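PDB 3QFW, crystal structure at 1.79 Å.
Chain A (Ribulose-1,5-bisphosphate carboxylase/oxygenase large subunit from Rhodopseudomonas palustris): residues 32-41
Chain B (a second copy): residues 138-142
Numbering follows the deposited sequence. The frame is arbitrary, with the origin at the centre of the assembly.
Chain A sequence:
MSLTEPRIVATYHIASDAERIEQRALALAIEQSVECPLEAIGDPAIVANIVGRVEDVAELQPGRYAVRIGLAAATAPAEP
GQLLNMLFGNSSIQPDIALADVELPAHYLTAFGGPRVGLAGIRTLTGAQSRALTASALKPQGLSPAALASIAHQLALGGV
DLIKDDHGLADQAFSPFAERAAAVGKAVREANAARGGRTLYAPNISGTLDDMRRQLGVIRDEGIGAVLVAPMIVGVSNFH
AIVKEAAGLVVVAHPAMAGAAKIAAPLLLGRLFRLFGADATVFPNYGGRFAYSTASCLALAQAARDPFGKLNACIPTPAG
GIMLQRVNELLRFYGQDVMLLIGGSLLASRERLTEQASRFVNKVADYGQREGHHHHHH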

# COMPACT_ATOMS: atom_id res chain seq x y z
N GLN A 32 7.82 -14.14 -8.44
CA GLN A 32 7.14 -14.22 -7.15
C GLN A 32 7.72 -15.35 -6.31
O GLN A 32 7.11 -15.84 -5.37
CB GLN A 32 5.63 -14.39 -7.32
CG GLN A 32 4.96 -13.23 -8.03
CD GLN A 32 5.33 -11.89 -7.42
OE1 GLN A 32 5.60 -10.92 -8.13
NE2 GLN A 32 5.36 -11.84 -6.09
N SER A 33 8.94 -15.76 -6.67
CA SER A 33 9.61 -16.80 -5.92
C SER A 33 11.03 -16.38 -5.58
O SER A 33 11.26 -15.52 -4.73
CB SER A 33 9.65 -18.09 -6.75
OG SER A 33 9.96 -19.18 -5.91
N VAL A 34 11.97 -17.00 -6.27
CA VAL A 34 13.38 -16.81 -5.98
C VAL A 34 13.94 -15.56 -6.63
O VAL A 34 14.94 -15.02 -6.17
CB VAL A 34 14.17 -18.02 -6.44
CG1 VAL A 34 13.80 -19.23 -5.60
CG2 VAL A 34 13.89 -18.28 -7.92
N GLU A 35 13.30 -15.13 -7.72
CA GLU A 35 13.68 -13.90 -8.37
C GLU A 35 15.16 -14.03 -8.77
O GLU A 35 15.94 -13.09 -8.64
CB GLU A 35 13.43 -12.73 -7.42
CG GLU A 35 13.63 -11.35 -8.02
CD GLU A 35 13.47 -10.26 -6.97
OE1 GLU A 35 12.82 -10.52 -5.94
OE2 GLU A 35 14.00 -9.14 -7.18
N CYS A 36 15.51 -15.23 -9.24
CA CYS A 36 16.87 -15.61 -9.63
C CYS A 36 16.82 -16.18 -11.04
O CYS A 36 15.81 -16.75 -11.44
CB CYS A 36 17.37 -16.77 -8.76
SG CYS A 36 17.82 -16.42 -7.08
N PRO A 37 17.92 -16.06 -11.79
CA PRO A 37 18.05 -17.00 -12.90
C PRO A 37 18.27 -18.38 -12.30
O PRO A 37 18.82 -18.48 -11.21
CB PRO A 37 19.33 -16.53 -13.61
CG PRO A 37 19.45 -15.08 -13.24
CD PRO A 37 18.94 -14.99 -11.83
N LEU A 38 17.82 -19.44 -12.98
CA LEU A 38 18.02 -20.78 -12.46
C LEU A 38 19.51 -21.11 -12.29
O LEU A 38 19.89 -21.85 -11.37
CB LEU A 38 17.29 -21.82 -13.32
CG LEU A 38 15.76 -21.83 -13.17
CD1 LEU A 38 15.07 -22.72 -14.21
CD2 LEU A 38 15.36 -22.26 -11.76
N GLU A 39 20.35 -20.54 -13.15
CA GLU A 39 21.80 -20.73 -13.04
C GLU A 39 22.34 -20.24 -11.70
O GLU A 39 23.40 -20.68 -11.24
CB GLU A 39 22.54 -20.05 -14.20
CG GLU A 39 24.06 -19.92 -13.97
CD GLU A 39 24.85 -19.64 -15.24
OE1 GLU A 39 25.77 -20.42 -15.55
OE2 GLU A 39 24.57 -18.63 -15.92
N ALA A 40 21.60 -19.34 -11.06
CA ALA A 40 22.05 -18.75 -9.80
C ALA A 40 21.72 -19.64 -8.60
O ALA A 40 22.06 -19.32 -7.46
CB ALA A 40 21.45 -17.36 -9.61
N ILE A 41 21.05 -20.76 -8.86
CA ILE A 41 20.69 -21.67 -7.78
C ILE A 41 21.48 -22.98 -7.88
O ILE A 41 22.24 -23.32 -6.97
CB ILE A 41 19.19 -21.99 -7.76
CG1 ILE A 41 18.36 -20.70 -7.70
CG2 ILE A 41 18.83 -22.89 -6.59
CD1 ILE A 41 16.89 -20.95 -7.41
N LEU B 138 21.13 -10.88 -1.82
CA LEU B 138 21.27 -12.26 -1.40
C LEU B 138 20.05 -13.06 -1.85
O LEU B 138 18.93 -12.80 -1.42
CB LEU B 138 21.39 -12.34 0.12
CG LEU B 138 22.56 -11.60 0.77
CD1 LEU B 138 22.52 -11.82 2.27
CD2 LEU B 138 23.92 -12.02 0.18
N LYS B 139 20.29 -14.00 -2.75
CA LYS B 139 19.27 -14.87 -3.32
C LYS B 139 19.94 -16.22 -3.54
O LYS B 139 21.16 -16.27 -3.74
CB LYS B 139 18.81 -14.32 -4.67
CG LYS B 139 18.33 -12.88 -4.62
CD LYS B 139 17.89 -12.40 -5.99
CE LYS B 139 17.16 -11.06 -5.89
NZ LYS B 139 16.71 -10.54 -7.21
N PRO B 140 19.15 -17.31 -3.55
CA PRO B 140 17.69 -17.39 -3.39
C PRO B 140 17.23 -17.56 -1.94
O PRO B 140 17.96 -18.10 -1.11
CB PRO B 140 17.34 -18.64 -4.20
CG PRO B 140 18.54 -19.53 -4.03
CD PRO B 140 19.74 -18.60 -3.94
N GLN B 141 16.00 -17.14 -1.64
CA GLN B 141 15.47 -17.16 -0.28
C GLN B 141 15.23 -18.55 0.35
O GLN B 141 14.84 -18.65 1.51
CB GLN B 141 14.18 -16.32 -0.17
CG GLN B 141 13.08 -16.69 -1.16
CD GLN B 141 11.71 -16.17 -0.74
OE1 GLN B 141 11.05 -15.43 -1.48
NE2 GLN B 141 11.26 -16.57 0.45
N GLY B 142 15.46 -19.62 -0.40
CA GLY B 142 15.34 -20.94 0.19
C GLY B 142 16.48 -21.30 1.13
O GLY B 142 16.38 -22.27 1.90

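The hydrogen bonds assigned across this contact share one donor, the ammonium group of Lys B139. Its side chain leaves the backbone with chi1 near -55° and then runs fully extended, chi2 to chi4 all in t, so that NZ is delivered to Glu A35 at the far end. There it meets two acceptors of the same residue. NZ donates to the backbone oxygen Glu A35 O at 3.0 Å. The second is with the carboxylate, where Lys B139 NZ lies 3.1 Å from Glu A35 OE2; this hydrogen bond is weak, but the pair also forms a salt bridge, so opposite charges are brought together even though the hydrogen-bond geometry is poor. Glu A35 has a left-handed backbone (phi/psi 58/40), with chi1 and chi2 in t, and both its O and its OE2 face the ammonium group.

The aliphatic part of the lysine is also used. Lys B139 CB lies 3.3 Å from Cys A36 SG, a short approach, and Lys B139 CD passes 3.9 Å from Val A34 O.

Next to it, Pro B140, preceded by a cis peptide bond, has no backbone NH to satisfy and contributes apolar surface instead. Pro B140 CB lies 3.7 Å from Cys A36 SG and 3.9 Å from Val A34 CG1, while Pro B140 CG lies 3.9 Å from Ile A41 CG1. The side chain of Ile A41 reaches this ring although its CA-to-CB bond points sideways.

Near Ser A33 O, the terminal amide of Gln B141 is probably turned over in the model, so its pairing there remains open.

Within chain A, two backbone bonds hold the turn around the 3-10 segment: Ala A40 N to Pro A37 O at 2.9 Å and Ile A41 N to Leu A38 O at 3.0 Å. The side-chain amide of Gln A32 is hydrogen-bonded elsewhere in the structure.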